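Local coordinates for fucolectin-related protein (Streptococcus pneumoniae, PDB 2WMF), which is a family 98 glycoside hydrolase that probably cleaves host blood-group carbohydrate antigens, here as its catalytic module, at residues T530-L535 / V566-V571. Sequence-based numbering, arbitrary orientation.
Sequences TTTLTL and VYTITV
Leu533 and Ile569 face each other as a hydrogen-bonded pair on the buried side of the sheet, the CG2 methyl of Ile569 lying against Leu533 CB at 3.7 Å and reaching its CD2 as well. With CG1 anti to the backbone N (chi1 -173°), the longer arm of Ile569 runs off away from Leu533, leaving the short methyl to make the contact. At the next hydrogen-bonded pair, on the same face, Leu535 and Tyr567 run alongside each other in the same direction; CD1 of the leucine comes obliquely to the ring at CD2, 3.9 Å off, while the phenol OH is hydrogen-bonded to Glu558 OE2. Segments 530-535 and 566-571 are neighbouring antiparallel strands of a six-stranded sheet in the C-terminal region; six backbone hydrogen bonds join them, two at each of the pairs Thr531-Val571, Leu533-Ile569 and Leu535-Tyr567. The side with Leu533, Leu535, Ile569 and Val571 packs on a second antiparallel sheet, beta-sandwich fashion: Leu533 meets Ile479 and Met579, and Val571 meets Leu481 and Val577. The opposite face carries threonines. Thr534 and Thr568 lie alongside each other, CG2 of the first 3.6 Å from OG1 of the second, and that same methyl also touches Val566 CG1. Diagonally across, Thr532 CG2 meets Thr568 CG2 at 3.7 Å, and Thr530 CG2 presses on Thr570 CG2 at a tight 3.5 Å.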
ATOM      1  N   THR A 530     -16.469 -11.998 -14.928  1.00 10.67           N
ATOM      2  CA  THR A 530     -15.673 -12.779 -15.863  1.00 10.96           C
ATOM      3  C   THR A 530     -14.357 -12.078 -16.277  1.00  9.07           C
ATOM      4  O   THR A 530     -14.348 -10.900 -16.696  1.00 10.00           O
ATOM      5  CB  THR A 530     -16.468 -13.057 -17.147  1.00 11.37           C
ATOM      6  OG1 THR A 530     -17.676 -13.749 -16.787  1.00 14.54           O
ATOM      7  CG2 THR A 530     -15.634 -13.947 -18.090  1.00 11.95           C
ATOM      8  N   THR A 531     -13.252 -12.810 -16.157  1.00  9.07           N
ATOM      9  CA  THR A 531     -11.947 -12.433 -16.651  1.00  9.32           C
ATOM     10  C   THR A 531     -11.661 -13.413 -17.771  1.00  9.80           C
ATOM     11  O   THR A 531     -11.757 -14.611 -17.574  1.00 11.29           O
ATOM     12  CB  THR A 531     -10.850 -12.582 -15.575  1.00 10.10           C
ATOM     13  OG1 THR A 531     -11.172 -11.779 -14.442  1.00 10.65           O
ATOM     14  CG2 THR A 531      -9.490 -12.175 -16.147  1.00 10.63           C
ATOM     15  N   THR A 532     -11.360 -12.876 -18.957  1.00  9.70           N
ATOM     16  CA  THR A 532     -11.106 -13.728 -20.130  1.00  9.57           C
ATOM     17  C   THR A 532      -9.614 -13.608 -20.446  1.00  9.63           C
ATOM     18  O   THR A 532      -9.085 -12.482 -20.644  1.00  8.75           O
ATOM     19  CB  THR A 532     -11.939 -13.286 -21.330  1.00  9.75           C
ATOM     20  OG1 THR A 532     -13.329 -13.278 -20.968  1.00 12.26           O
ATOM     21  CG2 THR A 532     -11.675 -14.221 -22.535  1.00  9.69           C
ATOM     22  N   LEU A 533      -8.951 -14.764 -20.500  1.00 11.05           N
ATOM     23  CA  LEU A 533      -7.508 -14.845 -20.751  1.00 12.00           C
ATOM     24  C   LEU A 533      -7.285 -15.593 -22.075  1.00 11.15           C
ATOM     25  O   LEU A 533      -7.795 -16.703 -22.247  1.00 10.27           O
ATOM     26  CB  LEU A 533      -6.856 -15.608 -19.603  1.00 12.82           C
ATOM     27  CG  LEU A 533      -5.369 -15.887 -19.753  1.00 14.53           C
ATOM     28  CD1 LEU A 533      -4.630 -14.594 -19.874  1.00 19.18           C
ATOM     29  CD2 LEU A 533      -4.882 -16.786 -18.550  1.00 17.02           C
ATOM     30  N   THR A 534      -6.570 -14.974 -23.015  1.00 10.85           N
ATOM     31  CA  THR A 534      -6.348 -15.553 -24.328  1.00 12.05           C
ATOM     32  C   THR A 534      -4.844 -15.630 -24.611  1.00 12.21           C
ATOM     33  O   THR A 534      -4.128 -14.631 -24.541  1.00 13.51           O
ATOM     34  CB  THR A 534      -7.022 -14.726 -25.431  1.00 11.23           C
ATOM     35  OG1 THR A 534      -8.390 -14.483 -25.087  1.00 11.83           O
ATOM     36  CG2 THR A 534      -7.007 -15.465 -26.752  1.00 13.89           C
ATOM     37  N   LEU A 535      -4.363 -16.846 -24.868  1.00 12.87           N
ATOM     38  CA  LEU A 535      -2.958 -17.078 -25.203  1.00 14.41           C
ATOM     39  C   LEU A 535      -2.884 -17.339 -26.698  1.00 14.34           C
ATOM     40  O   LEU A 535      -3.441 -18.336 -27.182  1.00 13.74           O
ATOM     41  CB  LEU A 535      -2.409 -18.287 -24.459  1.00 14.89           C
ATOM     42  CG  LEU A 535      -2.466 -18.285 -22.944  1.00 16.87           C
ATOM     43  CD1 LEU A 535      -1.922 -19.629 -22.378  1.00 20.11           C
ATOM     44  CD2 LEU A 535      -1.693 -17.132 -22.401  1.00 19.51           C
ATOM     45  N   VAL A 566      -4.557 -21.053 -30.540  1.00 15.52           N
ATOM     46  CA  VAL A 566      -5.069 -20.084 -29.569  1.00 14.90           C
ATOM     47  C   VAL A 566      -5.802 -20.799 -28.439  1.00 14.24           C
ATOM     48  O   VAL A 566      -6.701 -21.582 -28.672  1.00 13.65           O
ATOM     49  CB  VAL A 566      -5.956 -19.010 -30.217  1.00 14.35           C
ATOM     50  CG1 VAL A 566      -6.602 -18.086 -29.117  1.00 14.09           C
ATOM     51  CG2 VAL A 566      -5.157 -18.203 -31.230  1.00 15.44           C
ATOM     52  N   TYR A 567      -5.378 -20.541 -27.205  1.00 14.01           N
ATOM     53  CA  TYR A 567      -6.039 -21.102 -26.042  1.00 14.30           C
ATOM     54  C   TYR A 567      -6.766 -19.942 -25.343  1.00 13.52           C
ATOM     55  O   TYR A 567      -6.137 -18.909 -25.056  1.00 14.77           O
ATOM     56  CB  TYR A 567      -4.993 -21.731 -25.131  1.00 15.47           C
ATOM     57  CG  TYR A 567      -5.546 -22.213 -23.812  1.00 16.39           C
ATOM     58  CD1 TYR A 567      -6.297 -23.393 -23.719  1.00 18.43           C
ATOM     59  CD2 TYR A 567      -5.402 -21.436 -22.654  1.00 19.17           C
ATOM     60  CE1 TYR A 567      -6.818 -23.823 -22.484  1.00 18.92           C
ATOM     61  CE2 TYR A 567      -5.920 -21.841 -21.430  1.00 19.35           C
ATOM     62  CZ  TYR A 567      -6.642 -23.023 -21.332  1.00 20.50           C
ATOM     63  OH  TYR A 567      -7.152 -23.367 -20.063  1.00 21.32           O
ATOM     64  N   THR A 568      -8.043 -20.141 -25.008  1.00 13.07           N
ATOM     65  CA  THR A 568      -8.798 -19.149 -24.232  1.00 13.07           C
ATOM     66  C   THR A 568      -9.355 -19.825 -22.975  1.00 12.45           C
ATOM     67  O   THR A 568      -9.931 -20.928 -23.038  1.00 13.50           O
ATOM     68  CB  THR A 568      -9.980 -18.556 -25.017  1.00 13.09           C
ATOM     69  OG1 THR A 568      -9.528 -18.026 -26.259  1.00 14.78           O
ATOM     70  CG2 THR A 568     -10.716 -17.426 -24.207  1.00 13.68           C
ATOM     71  N   ILE A 569      -9.138 -19.194 -21.828  1.00 12.58           N
ATOM     72  CA  ILE A 569      -9.820 -19.601 -20.605  1.00 12.31           C
ATOM     73  C   ILE A 569     -10.680 -18.439 -20.112  1.00 12.11           C
ATOM     74  O   ILE A 569     -10.205 -17.304 -19.961  1.00 11.15           O
ATOM     75  CB  ILE A 569      -8.866 -20.160 -19.490  1.00 13.01           C
ATOM     76  CG1 ILE A 569      -9.722 -20.707 -18.341  1.00 13.33           C
ATOM     77  CG2 ILE A 569      -7.897 -19.125 -19.061  1.00 14.67           C
ATOM     78  CD1 ILE A 569      -8.993 -21.578 -17.395  1.00 13.99           C
ATOM     79  N   THR A 570     -11.966 -18.738 -19.901  1.00 12.65           N
ATOM     80  CA  THR A 570     -12.963 -17.769 -19.440  1.00 12.74           C
ATOM     81  C   THR A 570     -13.215 -18.127 -18.000  1.00 13.21           C
ATOM     82  O   THR A 570     -13.720 -19.198 -17.730  1.00 15.30           O
ATOM     83  CB  THR A 570     -14.236 -17.918 -20.291  1.00 13.74           C
ATOM     84  OG1 THR A 570     -13.845 -17.682 -21.640  1.00 16.97           O
ATOM     85  CG2 THR A 570     -15.254 -16.893 -19.885  1.00 14.84           C
ATOM     86  N   VAL A 571     -12.814 -17.243 -17.079  1.00 11.29           N
ATOM     87  CA  VAL A 571     -12.884 -17.529 -15.644  1.00 10.99           C
ATOM     88  C   VAL A 571     -13.986 -16.653 -15.050  1.00 10.57           C
ATOM     89  O   VAL A 571     -13.912 -15.442 -15.130  1.00 11.57           O
ATOM     90  CB  VAL A 571     -11.544 -17.241 -14.916  1.00 10.24           C
ATOM     91  CG1 VAL A 571     -11.645 -17.610 -13.450  1.00 11.11           C
ATOM     92  CG2 VAL A 571     -10.385 -18.012 -15.610  1.00 10.24           C
TER